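Local atomic coordinates of luciferase (Lingulodinium polyedrum, PDB entry 1VPR), a protein that catalyses, as one domain of a three-domain dinoflagellate luciferase, the oxygen-dependent oxidation of luciferin, an open tetrapyrrole, which releases blue light. Residues A[198-203]-A[223-228]; A[246-251]-A[264-269]. One frame throughout, in Å; residues are numbered along the deposited sequence.

Interaction 1 (A[198-203]-A[223-228]); sequences DHHQTG and AKFARA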
ATOM      1  N   ASP A 198       0.430   9.583   3.695  1.00 16.59           N
ATOM      2  CA  ASP A 198       0.905   8.868   2.508  1.00 17.47           C
ATOM      3  C   ASP A 198       1.051   7.368   2.706  1.00 15.58           C
ATOM      4  O   ASP A 198       1.288   6.866   3.819  1.00 17.45           O
ATOM      5  CB  ASP A 198       2.229   9.464   1.976  1.00 17.39           C
ATOM      6  CG  ASP A 198       2.367   9.351   0.442  1.00 21.41           C
ATOM      7  OD1 ASP A 198       3.420   9.751  -0.117  1.00 19.24           O
ATOM      8  OD2 ASP A 198       1.421   8.871  -0.223  1.00 25.10           O
ATOM      9  N   HIS A 199       0.889   6.671   1.590  1.00 14.18           N
ATOM     10  CA  HIS A 199       0.977   5.231   1.512  1.00 14.70           C
ATOM     11  C   HIS A 199       0.386   4.452   2.676  1.00 12.78           C
ATOM     12  O   HIS A 199      -0.789   4.626   2.980  1.00 10.67           O
ATOM     13  CB  HIS A 199       2.424   4.778   1.179  1.00 15.75           C
ATOM     14  CG  HIS A 199       3.489   5.337   2.074  1.00 14.41           C
ATOM     15  ND1 HIS A 199       3.844   4.744   3.267  1.00 13.57           N
ATOM     16  CD2 HIS A 199       4.287   6.424   1.939  1.00 14.19           C
ATOM     17  CE1 HIS A 199       4.818   5.443   3.829  1.00 16.40           C
ATOM     18  NE2 HIS A 199       5.103   6.467   3.041  1.00 15.61           N
ATOM     19  N   HIS A 200       1.163   3.609   3.356  1.00 11.62           N
ATOM     20  CA  HIS A 200       0.550   2.802   4.407  1.00 12.10           C
ATOM     21  C   HIS A 200       0.320   3.431   5.755  1.00 14.21           C
ATOM     22  O   HIS A 200       0.004   2.726   6.705  1.00 16.60           O
ATOM     23  CB  HIS A 200       1.304   1.477   4.552  1.00  9.42           C
ATOM     24  CG  HIS A 200       1.273   0.658   3.304  1.00 12.94           C
ATOM     25  ND1 HIS A 200       0.097   0.348   2.654  1.00 14.82           N
ATOM     26  CD2 HIS A 200       2.266   0.094   2.578  1.00 13.87           C
ATOM     27  CE1 HIS A 200       0.369  -0.377   1.582  1.00 17.37           C
ATOM     28  NE2 HIS A 200       1.679  -0.547   1.514  1.00 16.70           N
ATOM     29  N   GLN A 201       0.477   4.752   5.840  1.00 14.27           N
ATOM     30  CA  GLN A 201       0.202   5.471   7.073  1.00 16.19           C
ATOM     31  C   GLN A 201      -1.312   5.509   7.263  1.00 16.43           C
ATOM     32  O   GLN A 201      -1.796   5.597   8.397  1.00 16.05           O
ATOM     33  CB  GLN A 201       0.796   6.874   7.015  1.00 14.29           C
ATOM     34  CG  GLN A 201       2.290   6.842   7.308  1.00 18.71           C
ATOM     35  CD  GLN A 201       3.019   8.105   6.920  1.00 18.94           C
ATOM     36  OE1 GLN A 201       3.752   8.666   7.720  1.00 21.81           O
ATOM     37  NE2 GLN A 201       2.853   8.535   5.686  1.00 19.90           N
ATOM     38  N   THR A 202      -2.058   5.443   6.158  1.00 15.09           N
ATOM     39  CA  THR A 202      -3.520   5.382   6.231  1.00 13.40           C
ATOM     40  C   THR A 202      -3.941   4.341   5.207  1.00 13.81           C
ATOM     41  O   THR A 202      -3.134   3.916   4.392  1.00 13.35           O
ATOM     42  CB  THR A 202      -4.224   6.725   5.878  1.00 13.10           C
ATOM     43  OG1 THR A 202      -3.818   7.163   4.574  1.00 14.46           O
ATOM     44  CG2 THR A 202      -3.867   7.781   6.891  1.00 14.27           C
ATOM     45  N   GLY A 203      -5.205   3.927   5.226  1.00 14.23           N
ATOM     46  CA  GLY A 203      -5.595   2.937   4.247  1.00 16.39           C
ATOM     47  C   GLY A 203      -6.444   3.460   3.102  1.00 17.23           C
ATOM     48  O   GLY A 203      -6.953   4.597   3.127  1.00 15.59           O
ATOM     49  N   ALA A 223      -6.321   5.910  -5.229  1.00 16.91           N
ATOM     50  CA  ALA A 223      -6.371   7.257  -4.695  1.00 16.33           C
ATOM     51  C   ALA A 223      -5.032   7.487  -3.987  1.00 18.46           C
ATOM     52  O   ALA A 223      -4.619   8.636  -3.764  1.00 19.70           O
ATOM     53  CB  ALA A 223      -7.498   7.375  -3.700  1.00 15.64           C
ATOM     54  N   LYS A 224      -4.348   6.393  -3.649  1.00 15.50           N
ATOM     55  CA  LYS A 224      -3.072   6.463  -2.925  1.00 14.50           C
ATOM     56  C   LYS A 224      -1.872   5.938  -3.724  1.00 13.84           C
ATOM     57  O   LYS A 224      -0.816   6.581  -3.793  1.00 15.10           O
ATOM     58  CB  LYS A 224      -3.198   5.671  -1.608  1.00 15.02           C
ATOM     59  CG  LYS A 224      -4.325   6.157  -0.685  1.00 17.65           C
ATOM     60  CD  LYS A 224      -4.586   5.246   0.535  1.00 15.84           C
ATOM     61  CE  LYS A 224      -3.318   4.984   1.355  1.00 17.31           C
ATOM     62  NZ  LYS A 224      -2.732   6.216   1.974  1.00 12.13           N
ATOM     63  N   PHE A 225      -2.039   4.763  -4.319  1.00 13.22           N
ATOM     64  CA  PHE A 225      -0.989   4.124  -5.097  1.00 13.82           C
ATOM     65  C   PHE A 225      -1.205   4.298  -6.599  1.00 16.26           C
ATOM     66  O   PHE A 225      -2.330   4.113  -7.102  1.00 16.23           O
ATOM     67  CB  PHE A 225      -0.932   2.623  -4.748  1.00 11.54           C
ATOM     68  CG  PHE A 225      -0.672   2.358  -3.286  1.00 11.08           C
ATOM     69  CD1 PHE A 225      -1.727   2.144  -2.399  1.00 12.53           C
ATOM     70  CD2 PHE A 225       0.626   2.404  -2.788  1.00 12.20           C
ATOM     71  CE1 PHE A 225      -1.491   1.989  -1.030  1.00 13.37           C
ATOM     72  CE2 PHE A 225       0.878   2.255  -1.424  1.00 12.23           C
ATOM     73  CZ  PHE A 225      -0.178   2.046  -0.545  1.00 12.55           C
ATOM     74  N   ALA A 226      -0.127   4.616  -7.316  1.00 14.59           N
ATOM     75  CA  ALA A 226      -0.222   4.813  -8.760  1.00 14.82           C
ATOM     76  C   ALA A 226      -0.520   3.494  -9.470  1.00 15.77           C
ATOM     77  O   ALA A 226      -1.174   3.494 -10.494  1.00 15.24           O
ATOM     78  CB  ALA A 226       1.072   5.446  -9.306  1.00 17.34           C
ATOM     79  N   ARG A 227      -0.079   2.365  -8.913  1.00 13.45           N
ATOM     80  CA  ARG A 227      -0.357   1.076  -9.551  1.00 16.63           C
ATOM     81  C   ARG A 227      -1.560   0.404  -8.870  1.00 15.66           C
ATOM     82  O   ARG A 227      -1.580   0.224  -7.657  1.00 14.60           O
ATOM     83  CB  ARG A 227       0.911   0.184  -9.522  1.00 18.23           C
ATOM     84  CG  ARG A 227       0.700  -1.254 -10.003  1.00 23.70           C
ATOM     85  CD  ARG A 227       1.979  -1.955 -10.451  1.00 24.10           C
ATOM     86  NE  ARG A 227       3.195  -1.472  -9.805  1.00 28.82           N
ATOM     87  CZ  ARG A 227       4.391  -1.477 -10.399  1.00 30.06           C
ATOM     88  NH1 ARG A 227       4.505  -1.941 -11.646  1.00 32.24           N
ATOM     89  NH2 ARG A 227       5.473  -1.014  -9.769  1.00 23.45           N
ATOM     90  N   ALA A 228      -2.569   0.053  -9.659  1.00 15.09           N
ATOM     91  CA  ALA A 228      -3.775  -0.555  -9.120  1.00 13.02           C
ATOM     92  C   ALA A 228      -3.536  -1.958  -8.575  1.00 14.58           C
ATOM     93  O   ALA A 228      -4.094  -2.340  -7.543  1.00 13.48           O
ATOM     94  CB  ALA A 228      -4.873  -0.603 -10.226  1.00 14.25           C
TER
HETATM   95  O   HOH W   1       0.192   8.909  -2.687  1.00 11.18           O
HETATM   96  O   HOH W   2      -1.800   8.195   0.185  1.00 19.65           O

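Interaction 2 (A[246-251]-A[264-269]); sequences GNLLGV and FWEMES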
ATOM      1  N   GLY A 246       5.761  10.251  -4.437  1.00 15.64           N
ATOM      2  CA  GLY A 246       6.761   9.530  -3.663  1.00 16.47           C
ATOM      3  C   GLY A 246       7.101   8.205  -4.312  1.00 14.66           C
ATOM      4  O   GLY A 246       6.363   7.728  -5.195  1.00 12.67           O
ATOM      5  N   ASN A 247       8.223   7.609  -3.911  1.00 16.17           N
ATOM      6  CA  ASN A 247       8.634   6.315  -4.467  1.00 15.89           C
ATOM      7  C   ASN A 247       9.029   5.393  -3.322  1.00 16.64           C
ATOM      8  O   ASN A 247       9.839   5.772  -2.464  1.00 13.43           O
ATOM      9  CB  ASN A 247       9.833   6.467  -5.413  1.00 17.39           C
ATOM     10  CG  ASN A 247       9.508   7.277  -6.667  1.00 19.15           C
ATOM     11  OD1 ASN A 247       8.807   6.815  -7.570  1.00 16.47           O
ATOM     12  ND2 ASN A 247      10.021   8.500  -6.718  1.00 16.84           N
ATOM     13  N   LEU A 248       8.452   4.193  -3.287  1.00 15.92           N
ATOM     14  CA  LEU A 248       8.792   3.242  -2.229  1.00 14.44           C
ATOM     15  C   LEU A 248       9.355   1.970  -2.813  1.00 14.47           C
ATOM     16  O   LEU A 248       8.924   1.515  -3.876  1.00 14.44           O
ATOM     17  CB  LEU A 248       7.552   2.832  -1.405  1.00 12.61           C
ATOM     18  CG  LEU A 248       6.569   3.866  -0.868  1.00 16.06           C
ATOM     19  CD1 LEU A 248       5.418   3.184  -0.154  1.00 15.64           C
ATOM     20  CD2 LEU A 248       7.304   4.807   0.082  1.00 10.23           C
ATOM     21  N   LEU A 249      10.331   1.402  -2.109  1.00 14.25           N
ATOM     22  CA  LEU A 249      10.898   0.106  -2.466  1.00 15.67           C
ATOM     23  C   LEU A 249      10.686  -0.684  -1.174  1.00 15.68           C
ATOM     24  O   LEU A 249      11.254  -0.351  -0.132  1.00 14.36           O
ATOM     25  CB  LEU A 249      12.382   0.217  -2.831  1.00 14.70           C
ATOM     26  CG  LEU A 249      12.620   0.710  -4.257  1.00 15.77           C
ATOM     27  CD1 LEU A 249      14.091   0.973  -4.456  1.00 17.71           C
ATOM     28  CD2 LEU A 249      12.133  -0.310  -5.260  1.00 13.67           C
ATOM     29  N   GLY A 250       9.848  -1.714  -1.220  1.00 15.46           N
ATOM     30  CA  GLY A 250       9.578  -2.448   0.001  1.00 13.84           C
ATOM     31  C   GLY A 250       9.501  -3.937  -0.192  1.00 12.97           C
ATOM     32  O   GLY A 250       9.624  -4.422  -1.311  1.00 10.90           O
ATOM     33  N   VAL A 251       9.256  -4.646   0.903  1.00 12.77           N
ATOM     34  CA  VAL A 251       9.200  -6.091   0.918  1.00 11.32           C
ATOM     35  C   VAL A 251       8.189  -6.570   1.936  1.00 14.31           C
ATOM     36  O   VAL A 251       8.062  -5.957   2.991  1.00 13.24           O
ATOM     37  CB  VAL A 251      10.586  -6.694   1.379  1.00 14.00           C
ATOM     38  CG1 VAL A 251      10.431  -8.178   1.654  1.00 12.25           C
ATOM     39  CG2 VAL A 251      11.668  -6.460   0.323  1.00 10.44           C
ATOM     40  N   PHE A 264       9.013  -0.594   4.145  1.00 14.23           N
ATOM     41  CA  PHE A 264       9.019   0.155   2.896  1.00 14.53           C
ATOM     42  C   PHE A 264       9.950   1.333   3.053  1.00 14.89           C
ATOM     43  O   PHE A 264       9.805   2.101   3.988  1.00 13.69           O
ATOM     44  CB  PHE A 264       7.626   0.693   2.536  1.00 13.39           C
ATOM     45  CG  PHE A 264       6.654  -0.368   2.147  1.00 15.74           C
ATOM     46  CD1 PHE A 264       5.951  -1.066   3.109  1.00 16.16           C
ATOM     47  CD2 PHE A 264       6.519  -0.739   0.814  1.00 15.81           C
ATOM     48  CE1 PHE A 264       5.134  -2.134   2.758  1.00 16.97           C
ATOM     49  CE2 PHE A 264       5.703  -1.798   0.454  1.00 15.90           C
ATOM     50  CZ  PHE A 264       5.012  -2.501   1.425  1.00 17.25           C
ATOM     51  N   TRP A 265      10.895   1.460   2.130  1.00 14.10           N
ATOM     52  CA  TRP A 265      11.833   2.571   2.125  1.00 16.15           C
ATOM     53  C   TRP A 265      11.210   3.686   1.316  1.00 15.75           C
ATOM     54  O   TRP A 265      10.955   3.511   0.128  1.00 16.51           O
ATOM     55  CB  TRP A 265      13.147   2.182   1.456  1.00 15.31           C
ATOM     56  CG  TRP A 265      14.096   1.445   2.343  1.00 17.15           C
ATOM     57  CD1 TRP A 265      14.349   0.108   2.342  1.00 14.56           C
ATOM     58  CD2 TRP A 265      14.932   2.016   3.364  1.00 17.22           C
ATOM     59  NE1 TRP A 265      15.291  -0.203   3.304  1.00 16.95           N
ATOM     60  CE2 TRP A 265      15.669   0.952   3.941  1.00 17.91           C
ATOM     61  CE3 TRP A 265      15.132   3.316   3.844  1.00 19.03           C
ATOM     62  CZ2 TRP A 265      16.594   1.154   4.974  1.00 15.44           C
ATOM     63  CZ3 TRP A 265      16.061   3.515   4.883  1.00 19.06           C
ATOM     64  CH2 TRP A 265      16.773   2.440   5.426  1.00 18.41           C
ATOM     65  N   GLU A 266      10.963   4.823   1.959  1.00 15.06           N
ATOM     66  CA  GLU A 266      10.390   5.993   1.285  1.00 15.76           C
ATOM     67  C   GLU A 266      11.635   6.749   0.821  1.00 17.55           C
ATOM     68  O   GLU A 266      12.300   7.439   1.611  1.00 18.80           O
ATOM     69  CB  GLU A 266       9.580   6.813   2.291  1.00 14.82           C
ATOM     70  CG  GLU A 266       8.908   8.063   1.735  1.00 16.46           C
ATOM     71  CD  GLU A 266       8.141   8.806   2.818  1.00 17.18           C
ATOM     72  OE1 GLU A 266       8.812   9.365   3.719  1.00 16.04           O
ATOM     73  OE2 GLU A 266       6.879   8.808   2.779  1.00 14.78           O
HETATM   74  N   MSE A 267      11.944   6.608  -0.469  1.00 17.95           N
HETATM   75  CA  MSE A 267      13.151   7.162  -1.036  1.00 16.95           C
HETATM   76  C   MSE A 267      13.376   8.663  -0.923  1.00 19.40           C
HETATM   77  O   MSE A 267      14.508   9.101  -0.745  1.00 19.58           O
HETATM   78  CB  MSE A 267      13.277   6.720  -2.492  1.00 18.59           C
HETATM   79  CG  MSE A 267      13.277   5.195  -2.705  1.00 12.18           C
HETATM   80 SE   MSE A 267      14.598   4.306  -1.607  1.00 21.89          SE
HETATM   81  CE  MSE A 267      16.127   5.412  -2.078  1.00 16.25           C
ATOM     82  N   GLU A 268      12.328   9.465  -0.998  1.00 18.96           N
ATOM     83  CA  GLU A 268      12.540  10.907  -0.909  1.00 20.64           C
ATOM     84  C   GLU A 268      12.882  11.453   0.478  1.00 20.41           C
ATOM     85  O   GLU A 268      13.352  12.594   0.587  1.00 21.55           O
ATOM     86  CB  GLU A 268      11.324  11.636  -1.469  1.00 20.04           C
ATOM     87  CG  GLU A 268      11.140  11.405  -2.945  1.00 18.63           C
ATOM     88  CD  GLU A 268      10.751   9.976  -3.286  1.00 21.18           C
ATOM     89  OE1 GLU A 268       9.817   9.437  -2.659  1.00 24.59           O
ATOM     90  OE2 GLU A 268      11.373   9.399  -4.204  1.00 21.87           O
ATOM     91  N   SER A 269      12.658  10.655   1.525  1.00 18.37           N
ATOM     92  CA  SER A 269      12.940  11.069   2.904  1.00 18.46           C
ATOM     93  C   SER A 269      14.032  10.215   3.556  1.00 17.13           C
ATOM     94  O   SER A 269      14.609  10.588   4.587  1.00 19.52           O
ATOM     95  CB  SER A 269      11.671  10.965   3.739  1.00 17.67           C
ATOM     96  OG  SER A 269      11.329   9.600   3.952  1.00 17.89           O
TER

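Interaction 1 (A[198-203]-A[223-228])
His199 and Lys224 mark the nearest approach of two irregular loops, 198-203 and 223-228, their CA atoms 6.1 Å apart. Lys224 carries most of the contact. Its CB points toward the loop 198-203, and the chain bends twice near the tip (chi3 54°, chi4 63°), which curls CE and NZ in among main-chain carbonyls. NZ donates to His199 O over 2.7 Å, in the carbonyl plane and on a lone pair. It also lies 3.0 Å from Thr202 OG1, a hydroxyl that is hydrogen-bonded to Thr197 O. A water accepts from NZ at 2.8 Å and bonds weakly to Asp198 OD2, while a second water links OD2 to Lys224 O. A long, flexible amine, probably charged, suits this buried, oxygen-rich spot, and the carboxylate of Asp198, held through OD1 by Ser244, probably helps to stabilise its charge. An alanine in place of Lys224 would probably leave His199 O without this donor and the Asp198 carboxylate without its nearby positive charge. Phe225 supplies the apolar half of the contact. Its CZ comes within 3.3 Å of His200 CE1, the two rings oblique with planes at 42°, and CE2 rests 3.9 Å from His199 CB. A flat, apolar ring fits against the imidazole without needing polar partners. Helix 57-65, from the helical bundle region, covers Lys224 with His65. The contact joins two loops of the calycin-type beta-barrel of the catalytic domain: the linker from helix 187-197 to strand 206-212 is tied to the connection between strands 215-219 and 229-233.

Interaction 2 (A[246-251]-A[264-269])
Asn247 and Glu268 clasp each other at the end of an antiparallel pair of strands, 247-251 and 264-266, whose directions differ by 161°. From Asn247 CB outward the side chain runs past the carboxylate, and of its atoms only ND2 bonds to it. CB sits 3.5 Å from Glu268 OE2; CG, placed anti to the carbonyl carbon (chi1 -65°), also lies near that oxygen; ND2 donates to OE2 over 3.0 Å, with the oxygen in the amide plane but ND2 above the carboxylate plane. OD1 turns to the hydroxyl of Tyr239. Glu268 OE1 meanwhile accepts the backbone N-H of Asn247 at 2.7 Å, on its syn side but somewhat out of the carboxylate plane, so two bonds to one residue fix the carboxylate. An amide suits position 247 because it can give to Glu268 and take from Tyr239 at once. Farther along, Leu249 and Trp265 form a hydrogen-bonded pair, Trp265 N to Leu249 O at 2.9 Å and Leu249 N to Trp265 O at 3.1 Å. Leu248 and Glu266 form a non-hydrogen-bonded pair; Leu248 CD2 comes within 3.5 Å of Glu266 CA, and its CD1 lies 4.2 Å from Phe264 CD2. Gly250 faces Phe264, whose CD2 lies 3.6 Å from Gly250 CA, and a CB at 250 would collide with the ring. On the other face Leu249 CD1 packs against the selenium of Met267, a selenomethionine, and Trp265 reaches loop residues Pro116 and Leu118. This is the ladder of a beta hairpin, 247-253 with 259-266, one step of the up-and-down antiparallel meander that builds the calycin-type barrel.

Overall arrangement
Interactions 1 and 2 follow one another along the chain, the loops of 198-203 and 223-228 closing before the hairpin of 246-251 and 264-269 opens, and their centres are 12 Å apart within the luciferase catalytic domain. They meet on the hairpin face that carries Leu248, Phe264 and Glu266: His199 NE2 lies 2.9 Å from Glu266 OE2, a probable hydrogen bond, His199 CB packs on Leu248 CD1, and His200 CD2 is 3.6 Å from Phe264 CE1. Loop 198-203 belongs to interaction 1 and also touches the hairpin of interaction 2. This buried loop thereby knits together parts of the barrel from near the two ends of its strand order.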